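Local coordinates for protein phosphoethanolamine N-methyltransferase 1 (Haemonchus contortus, PDB 4KRG) that probably catalyses the first methylation of phosphoethanolamine in nematode phosphocholine synthesis, with S-adenosylmethionine as methyl donor, at residues E160-R169 with H185-I193; Q435-S443 with V452-L460. One frame throughout, in Å; residues are numbered along the deposited sequence.

Contact 1 of 2, residues E160-R169 with H185-I193; sequences ESCSEPSTGR and HYRFSSLYI. With OPE (phosphoric acid mono-(2-amino-ethyl) ester), chain C.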
loop_
_atom_site.group_PDB
_atom_site.type_symbol
_atom_site.label_atom_id
_atom_site.label_comp_id
_atom_site.label_asym_id
_atom_site.label_seq_id
_atom_site.Cartn_x
_atom_site.Cartn_y
_atom_site.Cartn_z
ATOM N N GLU A 160 0.058 3.218 -8.304
ATOM C CA GLU A 160 1.259 3.328 -9.114
ATOM C C GLU A 160 1.940 1.984 -9.327
ATOM O O GLU A 160 1.844 1.090 -8.486
ATOM C CB GLU A 160 2.247 4.312 -8.478
ATOM C CG GLU A 160 1.684 5.694 -8.199
ATOM C CD GLU A 160 1.334 6.463 -9.468
ATOM O OE1 GLU A 160 1.924 6.167 -10.533
ATOM O OE2 GLU A 160 0.473 7.370 -9.403
ATOM N N SER A 161 2.618 1.843 -10.461
ATOM C CA SER A 161 3.492 0.703 -10.676
ATOM C C SER A 161 4.733 0.964 -9.851
ATOM O O SER A 161 5.513 1.877 -10.150
ATOM C CB SER A 161 3.879 0.574 -12.145
ATOM O OG SER A 161 2.736 0.361 -12.943
ATOM N N CYS A 162 4.915 0.181 -8.799
ATOM C CA CYS A 162 6.046 0.408 -7.920
ATOM C C CYS A 162 7.195 -0.540 -8.246
ATOM O O CYS A 162 6.973 -1.722 -8.497
ATOM C CB CYS A 162 5.614 0.298 -6.454
ATOM S SG CYS A 162 4.457 1.599 -5.957
ATOM N N SER A 163 8.407 0.010 -8.283
ATOM C CA SER A 163 9.651 -0.744 -8.489
ATOM C C SER A 163 9.864 -1.394 -9.865
ATOM O O SER A 163 11.005 -1.581 -10.284
ATOM C CB SER A 163 9.867 -1.771 -7.378
ATOM O OG SER A 163 10.119 -1.128 -6.148
ATOM N N GLU A 164 8.783 -1.741 -10.559
ATOM C CA GLU A 164 8.883 -2.397 -11.861
ATOM C C GLU A 164 7.604 -2.176 -12.667
ATOM O O GLU A 164 6.568 -1.825 -12.104
ATOM C CB GLU A 164 9.101 -3.896 -11.673
ATOM C CG GLU A 164 7.854 -4.640 -11.237
ATOM C CD GLU A 164 8.108 -6.100 -10.925
ATOM O OE1 GLU A 164 7.602 -6.966 -11.669
ATOM O OE2 GLU A 164 8.805 -6.383 -9.929
ATOM N N PRO A 165 7.661 -2.398 -13.990
ATOM C CA PRO A 165 6.426 -2.196 -14.752
ATOM C C PRO A 165 5.347 -3.189 -14.343
ATOM O O PRO A 165 5.659 -4.256 -13.815
ATOM C CB PRO A 165 6.859 -2.462 -16.199
ATOM C CG PRO A 165 8.338 -2.243 -16.203
ATOM C CD PRO A 165 8.796 -2.743 -14.865
ATOM N N SER A 166 4.094 -2.837 -14.597
ATOM C CA SER A 166 2.971 -3.700 -14.260
ATOM C C SER A 166 3.175 -5.099 -14.807
ATOM O O SER A 166 2.857 -6.084 -14.147
ATOM C CB SER A 166 1.676 -3.126 -14.819
ATOM O OG SER A 166 1.689 -3.141 -16.230
ATOM N N THR A 167 3.723 -5.170 -16.017
ATOM C CA THR A 167 3.982 -6.434 -16.691
ATOM C C THR A 167 5.371 -7.003 -16.386
ATOM O O THR A 167 5.874 -7.840 -17.124
ATOM C CB THR A 167 3.808 -6.301 -18.218
ATOM O OG1 THR A 167 4.572 -5.183 -18.693
ATOM C CG2 THR A 167 2.344 -6.101 -18.570
ATOM N N GLY A 168 5.993 -6.550 -15.303
ATOM C CA GLY A 168 7.235 -7.149 -14.846
ATOM C C GLY A 168 8.405 -6.952 -15.794
ATOM O O GLY A 168 8.283 -6.259 -16.804
ATOM N N ARG A 169 9.535 -7.578 -15.472
ATOM C CA ARG A 169 10.790 -7.347 -16.187
ATOM C C ARG A 169 11.307 -8.596 -16.898
ATOM O O ARG A 169 12.071 -9.359 -16.303
ATOM C CB ARG A 169 11.875 -6.897 -15.201
ATOM C CG ARG A 169 11.511 -5.734 -14.299
ATOM C CD ARG A 169 11.981 -4.417 -14.879
ATOM N NE ARG A 169 12.248 -3.432 -13.835
ATOM C CZ ARG A 169 12.372 -2.128 -14.057
ATOM N NH1 ARG A 169 12.244 -1.653 -15.287
ATOM N NH2 ARG A 169 12.618 -1.301 -13.048
ATOM N N HIS A 185 8.932 6.378 -14.172
ATOM C CA HIS A 185 9.530 6.331 -12.845
ATOM C C HIS A 185 8.870 5.232 -12.026
ATOM O O HIS A 185 7.750 5.402 -11.546
ATOM C CB HIS A 185 9.313 7.656 -12.114
ATOM C CG HIS A 185 10.056 8.818 -12.706
ATOM N ND1 HIS A 185 11.358 9.109 -12.382
ATOM C CD2 HIS A 185 9.656 9.776 -13.579
ATOM C CE1 HIS A 185 11.743 10.192 -13.036
ATOM N NE2 HIS A 185 10.731 10.615 -13.770
ATOM N N TYR A 186 9.557 4.107 -11.862
ATOM C CA TYR A 186 9.043 3.020 -11.030
ATOM C C TYR A 186 9.622 3.132 -9.627
ATOM O O TYR A 186 10.677 2.572 -9.329
ATOM C CB TYR A 186 9.369 1.662 -11.657
ATOM C CG TYR A 186 8.800 1.512 -13.044
ATOM C CD1 TYR A 186 7.442 1.318 -13.236
ATOM C CD2 TYR A 186 9.618 1.583 -14.162
ATOM C CE1 TYR A 186 6.912 1.194 -14.504
ATOM C CE2 TYR A 186 9.098 1.454 -15.434
ATOM C CZ TYR A 186 7.747 1.259 -15.596
ATOM O OH TYR A 186 7.221 1.136 -16.855
ATOM N N ARG A 187 8.929 3.872 -8.769
ATOM C CA ARG A 187 9.430 4.164 -7.430
ATOM C C ARG A 187 9.111 3.031 -6.462
ATOM O O ARG A 187 8.272 2.186 -6.751
ATOM C CB ARG A 187 8.825 5.472 -6.917
ATOM C CG ARG A 187 9.097 6.668 -7.825
ATOM C CD ARG A 187 8.628 7.968 -7.211
ATOM N NE ARG A 187 9.018 9.113 -8.031
ATOM C CZ ARG A 187 8.272 9.631 -8.999
ATOM N NH1 ARG A 187 7.088 9.114 -9.266
ATOM N NH2 ARG A 187 8.716 10.665 -9.700
ATOM N N PHE A 188 9.784 3.015 -5.318
ATOM C CA PHE A 188 9.453 2.066 -4.263
ATOM C C PHE A 188 8.142 2.474 -3.604
ATOM O O PHE A 188 7.908 3.659 -3.376
ATOM C CB PHE A 188 10.539 2.057 -3.192
ATOM C CG PHE A 188 11.921 1.847 -3.723
ATOM C CD1 PHE A 188 12.154 0.996 -4.792
ATOM C CD2 PHE A 188 12.993 2.496 -3.139
ATOM C CE1 PHE A 188 13.439 0.802 -5.273
ATOM C CE2 PHE A 188 14.279 2.305 -3.608
ATOM C CZ PHE A 188 14.502 1.458 -4.678
ATOM N N SER A 189 7.300 1.490 -3.291
ATOM C CA SER A 189 6.008 1.729 -2.646
ATOM C C SER A 189 6.145 2.530 -1.363
ATOM O O SER A 189 5.296 3.358 -1.043
ATOM C CB SER A 189 5.327 0.403 -2.324
ATOM O OG SER A 189 6.225 -0.464 -1.661
ATOM N N SER A 190 7.221 2.273 -0.627
ATOM C CA SER A 190 7.457 2.935 0.654
ATOM C C SER A 190 7.608 4.453 0.514
ATOM O O SER A 190 7.261 5.206 1.425
ATOM C CB SER A 190 8.686 2.337 1.328
ATOM O OG SER A 190 9.783 2.338 0.441
ATOM N N LEU A 191 8.118 4.897 -0.630
ATOM C CA LEU A 191 8.356 6.319 -0.865
ATOM C C LEU A 191 7.056 7.092 -1.031
ATOM O O LEU A 191 6.935 8.246 -0.609
ATOM C CB LEU A 191 9.226 6.510 -2.103
ATOM C CG LEU A 191 10.583 5.818 -2.028
ATOM C CD1 LEU A 191 11.440 6.180 -3.224
ATOM C CD2 LEU A 191 11.284 6.198 -0.746
ATOM N N TYR A 192 6.085 6.464 -1.676
ATOM C CA TYR A 192 4.796 7.098 -1.835
ATOM C C TYR A 192 4.140 7.244 -0.467
ATOM O O TYR A 192 3.697 8.326 -0.107
ATOM C CB TYR A 192 3.930 6.299 -2.796
ATOM C CG TYR A 192 4.355 6.407 -4.245
ATOM C CD1 TYR A 192 4.352 7.637 -4.897
ATOM C CD2 TYR A 192 4.720 5.281 -4.973
ATOM C CE1 TYR A 192 4.715 7.741 -6.227
ATOM C CE2 TYR A 192 5.076 5.377 -6.307
ATOM C CZ TYR A 192 5.072 6.610 -6.923
ATOM O OH TYR A 192 5.438 6.717 -8.239
ATOM N N ILE A 193 4.112 6.163 0.309
ATOM C CA ILE A 193 3.497 6.198 1.639
ATOM C C ILE A 193 4.149 7.261 2.524
ATOM O O ILE A 193 3.461 8.074 3.134
ATOM C CB ILE A 193 3.574 4.831 2.353
ATOM C CG1 ILE A 193 2.916 3.738 1.507
ATOM C CG2 ILE A 193 2.916 4.911 3.720
ATOM C CD1 ILE A 193 3.310 2.328 1.931
HETATM C CA OPE C . 1.008 0.485 -16.948
HETATM C CB OPE C . -0.027 1.295 -17.658
HETATM O O1 OPE C . 3.264 -1.254 -17.339
HETATM O O2 OPE C . 3.591 -0.126 -15.188
HETATM O O3 OPE C . 4.776 0.742 -17.202
HETATM O O4 OPE C . 2.291 0.995 -16.985
HETATM N N OPE C . -0.096 2.697 -17.341
HETATM P P OPE C . 3.520 0.081 -16.679
#

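Contact 2 of 2, residues Q435-S443 with V452-L460; sequences QESLNAEVS and VELSGCNYL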
loop_
_atom_site.group_PDB
_atom_site.type_symbol
_atom_site.label_atom_id
_atom_site.label_comp_id
_atom_site.label_asym_id
_atom_site.label_seq_id
_atom_site.Cartn_x
_atom_site.Cartn_y
_atom_site.Cartn_z
ATOM N N GLN A 435 14.641 -19.066 26.143
ATOM C CA GLN A 435 15.846 -19.802 25.767
ATOM C C GLN A 435 15.792 -20.296 24.326
ATOM O O GLN A 435 16.780 -20.201 23.601
ATOM C CB GLN A 435 16.099 -20.963 26.728
ATOM C CG GLN A 435 16.288 -20.524 28.170
ATOM C CD GLN A 435 17.346 -19.441 28.330
ATOM O OE1 GLN A 435 18.403 -19.482 27.695
ATOM N NE2 GLN A 435 17.063 -18.463 29.188
ATOM N N GLU A 436 14.640 -20.820 23.913
ATOM C CA GLU A 436 14.442 -21.251 22.529
ATOM C C GLU A 436 14.646 -20.086 21.559
ATOM O O GLU A 436 15.288 -20.234 20.520
ATOM C CB GLU A 436 13.042 -21.847 22.337
ATOM C CG GLU A 436 12.750 -23.092 23.167
ATOM C CD GLU A 436 11.954 -22.806 24.444
ATOM O OE1 GLU A 436 12.292 -21.846 25.176
ATOM O OE2 GLU A 436 10.985 -23.550 24.719
ATOM N N SER A 437 14.094 -18.928 21.910
ATOM C CA SER A 437 14.211 -17.733 21.084
ATOM C C SER A 437 15.656 -17.247 21.016
ATOM O O SER A 437 16.132 -16.865 19.951
ATOM C CB SER A 437 13.294 -16.627 21.612
ATOM O OG SER A 437 11.939 -16.998 21.466
ATOM N N LEU A 438 16.345 -17.266 22.154
ATOM C CA LEU A 438 17.762 -16.923 22.202
ATOM C C LEU A 438 18.566 -17.781 21.231
ATOM O O LEU A 438 19.396 -17.274 20.482
ATOM C CB LEU A 438 18.317 -17.086 23.621
ATOM C CG LEU A 438 18.025 -15.995 24.654
ATOM C CD1 LEU A 438 18.795 -16.255 25.931
ATOM C CD2 LEU A 438 18.389 -14.624 24.113
ATOM N N ASN A 439 18.299 -19.080 21.233
ATOM C CA ASN A 439 19.016 -20.009 20.368
ATOM C C ASN A 439 18.679 -19.780 18.898
ATOM O O ASN A 439 19.560 -19.764 18.046
ATOM C CB ASN A 439 18.666 -21.455 20.726
ATOM C CG ASN A 439 19.282 -21.914 22.033
ATOM O OD1 ASN A 439 20.206 -21.297 22.571
ATOM N ND2 ASN A 439 18.783 -23.032 22.536
ATOM N N ALA A 440 17.392 -19.616 18.613
ATOM C CA ALA A 440 16.926 -19.468 17.239
ATOM C C ALA A 440 17.354 -18.133 16.634
ATOM O O ALA A 440 17.750 -18.077 15.472
ATOM C CB ALA A 440 15.410 -19.643 17.165
ATOM N N GLU A 441 17.278 -17.057 17.413
ATOM C CA GLU A 441 17.690 -15.751 16.900
ATOM C C GLU A 441 19.177 -15.708 16.559
ATOM O O GLU A 441 19.557 -15.181 15.516
ATOM C CB GLU A 441 17.320 -14.595 17.843
ATOM C CG GLU A 441 17.625 -13.234 17.208
ATOM C CD GLU A 441 17.060 -12.047 17.962
ATOM O OE1 GLU A 441 16.468 -12.242 19.046
ATOM O OE2 GLU A 441 17.215 -10.908 17.463
ATOM N N VAL A 442 20.022 -16.261 17.423
ATOM C CA VAL A 442 21.455 -16.265 17.125
ATOM C C VAL A 442 21.770 -17.135 15.897
ATOM O O VAL A 442 22.570 -16.746 15.046
ATOM C CB VAL A 442 22.335 -16.639 18.354
ATOM C CG1 VAL A 442 22.336 -18.142 18.609
ATOM C CG2 VAL A 442 23.743 -16.143 18.152
ATOM N N SER A 443 21.099 -18.279 15.780
ATOM C CA SER A 443 21.303 -19.172 14.644
ATOM C C SER A 443 20.953 -18.457 13.353
ATOM O O SER A 443 21.626 -18.621 12.341
ATOM C CB SER A 443 20.441 -20.429 14.771
ATOM O OG SER A 443 20.841 -21.228 15.873
ATOM N N VAL A 452 24.638 -7.964 13.495
ATOM C CA VAL A 452 23.760 -7.272 14.417
ATOM C C VAL A 452 23.664 -8.054 15.724
ATOM O O VAL A 452 24.111 -9.202 15.803
ATOM C CB VAL A 452 22.358 -7.074 13.811
ATOM C CG1 VAL A 452 22.460 -6.494 12.406
ATOM C CG2 VAL A 452 21.613 -8.391 13.770
ATOM N N GLU A 453 23.092 -7.436 16.752
ATOM C CA GLU A 453 22.943 -8.107 18.037
ATOM C C GLU A 453 21.587 -8.773 18.111
ATOM O O GLU A 453 20.725 -8.515 17.274
ATOM C CB GLU A 453 23.092 -7.113 19.188
ATOM C CG GLU A 453 24.392 -6.327 19.178
ATOM C CD GLU A 453 25.615 -7.215 19.276
ATOM O OE1 GLU A 453 25.508 -8.315 19.856
ATOM O OE2 GLU A 453 26.687 -6.816 18.766
ATOM N N LEU A 454 21.396 -9.636 19.103
ATOM C CA LEU A 454 20.093 -10.248 19.318
ATOM C C LEU A 454 19.136 -9.161 19.779
ATOM O O LEU A 454 19.574 -8.161 20.348
ATOM C CB LEU A 454 20.164 -11.359 20.371
ATOM C CG LEU A 454 20.423 -12.791 19.884
ATOM C CD1 LEU A 454 21.696 -12.858 19.087
ATOM C CD2 LEU A 454 20.479 -13.770 21.046
ATOM N N SER A 455 17.840 -9.356 19.525
ATOM C CA SER A 455 16.806 -8.456 20.027
ATOM C C SER A 455 17.021 -8.199 21.515
ATOM O O SER A 455 16.846 -7.079 21.990
ATOM C CB SER A 455 15.421 -9.040 19.792
ATOM O OG SER A 455 15.232 -10.204 20.561
ATOM N N GLY A 456 17.419 -9.241 22.241
ATOM C CA GLY A 456 17.869 -9.092 23.612
ATOM C C GLY A 456 16.748 -9.106 24.626
ATOM O O GLY A 456 16.954 -8.756 25.789
ATOM N N CYS A 457 15.559 -9.507 24.183
ATOM C CA CYS A 457 14.385 -9.542 25.046
ATOM C C CYS A 457 14.052 -10.961 25.467
ATOM O O CYS A 457 14.533 -11.919 24.866
ATOM C CB CYS A 457 13.180 -8.955 24.314
ATOM S SG CYS A 457 13.284 -7.196 24.088
ATOM N N ASN A 458 13.224 -11.089 26.500
ATOM C CA ASN A 458 12.622 -12.371 26.838
ATOM C C ASN A 458 11.379 -12.575 25.973
ATOM O O ASN A 458 10.865 -11.612 25.409
ATOM C CB ASN A 458 12.275 -12.414 28.323
ATOM C CG ASN A 458 13.485 -12.229 29.192
ATOM O OD1 ASN A 458 14.541 -12.786 28.911
ATOM N ND2 ASN A 458 13.353 -11.429 30.240
ATOM N N TYR A 459 10.907 -13.816 25.849
ATOM C CA TYR A 459 9.771 -14.095 24.973
ATOM C C TYR A 459 8.736 -15.036 25.560
ATOM O O TYR A 459 9.072 -16.061 26.150
ATOM C CB TYR A 459 10.241 -14.624 23.613
ATOM C CG TYR A 459 10.853 -13.557 22.750
ATOM C CD1 TYR A 459 10.054 -12.706 21.998
ATOM C CD2 TYR A 459 12.229 -13.386 22.702
ATOM C CE1 TYR A 459 10.610 -11.715 21.213
ATOM C CE2 TYR A 459 12.799 -12.398 21.920
ATOM C CZ TYR A 459 11.984 -11.566 21.181
ATOM O OH TYR A 459 12.537 -10.582 20.408
ATOM N N LEU A 460 7.472 -14.667 25.381
ATOM C CA LEU A 460 6.355 -15.519 25.746
ATOM C C LEU A 460 5.643 -15.963 24.482
ATOM O O LEU A 460 5.468 -15.181 23.540
ATOM C CB LEU A 460 5.370 -14.768 26.642
ATOM C CG LEU A 460 5.881 -14.208 27.968
ATOM C CD1 LEU A 460 4.782 -13.418 28.662
ATOM C CD2 LEU A 460 6.387 -15.324 28.868
HETATM O O HOH W 1 18.523 -9.033 16.246
#

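Contact 1 of 2, residues E160-R169 with H185-I193
Tyr-186 lies against the Glu-164 to Pro-165 peptide, with Pro-165 CD over its ring face, a CH-pi contact 4.2 Å from the centroid and 10° off the ring normal. A second CH-pi contact sets Glu-160 CG over one face of the Tyr-192 ring, while Cys-162 SG sits at that ring's edge, 3.8 Å from Tyr-192 CD2. One backbone hydrogen bond joins the segments: Ser-163 N meets Arg-187 O at 2.7 Å, bent to 136° at the hydrogen. Phosphoethanolamine is held from both sides of the contact. Tyr-186 OH donates to phosphoethanolamine O3, and Ser-166 N gives phosphoethanolamine O2 a bond of 2.8 Å; Ser-161 OG also approaches O2, at a distance too short to trust exactly. With chi1 at 66°, Ser-166 OG can reach phosphoethanolamine O1 at 2.7 Å. The Glu-160 carboxylate accepts from backbone N-H groups of Leu-130, Met-131 and Met-132. Arg-187 forms a salt bridge with Asp-136, and its NH1 donates to Tyr-192 OH at 3.1 Å, tying down the ring that Glu-160 covers. From these two segments, hydroxyls and one backbone N-H, not a charged side chain, meet O1, O2 and O3; His-176 and Tyr-133 add further bonds to the ligand.

Contact 2 of 2, residues Q435-S443 with V452-L460
Glu-441 reaches from helix 434-448 to the loop before strand 458-465 and grips Ser-455 with both carboxylate oxygens. Its CG stands anti to the backbone N (chi1 -174°) and the chain runs on extended, which carries the carboxylate across to the loop. Ser-455 OG donates to the syn lone pair of Glu-441 OE1 at 2.8 Å; Ser-455 N reaches Glu-441 OE2 at 2.7 Å, from above the carboxylate plane. Tyr-459 OH donates in turn to Ser-455 OG at 2.7 Å, in the plane of the tyrosine ring, so the serine hydroxyl accepts one bond and gives another. Two bonds on separate oxygens should resist rotation of the carboxylate. Farther along, Ser-437 CB rests 3.6 Å from Tyr-459 CD2, where both residues are buried.

Leu-454 lies on the more exposed side. It and the aliphatic part of Glu-441 lie alongside each other, pointing opposite ways; Leu-454 CD2 is 3.8 Å from Leu-438 CD2, and Leu-454 CD1 is 3.9 Å from Val-442 CB. A water donates to both Glu-441 OE2 and Glu-453 O, bridging carboxylate and loop backbone.

Trp-278 touches Ser-437 and Glu-441 and meets the Tyr-459 ring edge-to-face, while helix 280-283 also touches Ser-437. Strand 458-465 runs antiparallel between strands 400-408 and 428-432; helix 434-448, which follows strand 428-432, packs against it and its leading loop through this contact.

In the fold
Contact 1 closes before contact 2 opens along the chain, and the two do not touch: their centres are 35 Å apart and their nearest atoms about 20 Å. Contact 1 belongs to the substrate site, contributing Ser-161, Pro-165, Ser-166 and Tyr-186 to the phosphoethanolamine pocket; the side chain of Glu-160 is about 9 Å from the bound SAH (S-adenosyl-L-homocysteine). Contact 2 is peripheral, its centre about 31 Å from that of the chain against 11 Å for contact 1, and none of its residues belongs to either pocket. Contact 1 joins the end of strand 154-161 and the loop after it to a loop and the start of helix 189-198, whereas contact 2 sets helix 434-448 against a loop and the start of strand 458-465.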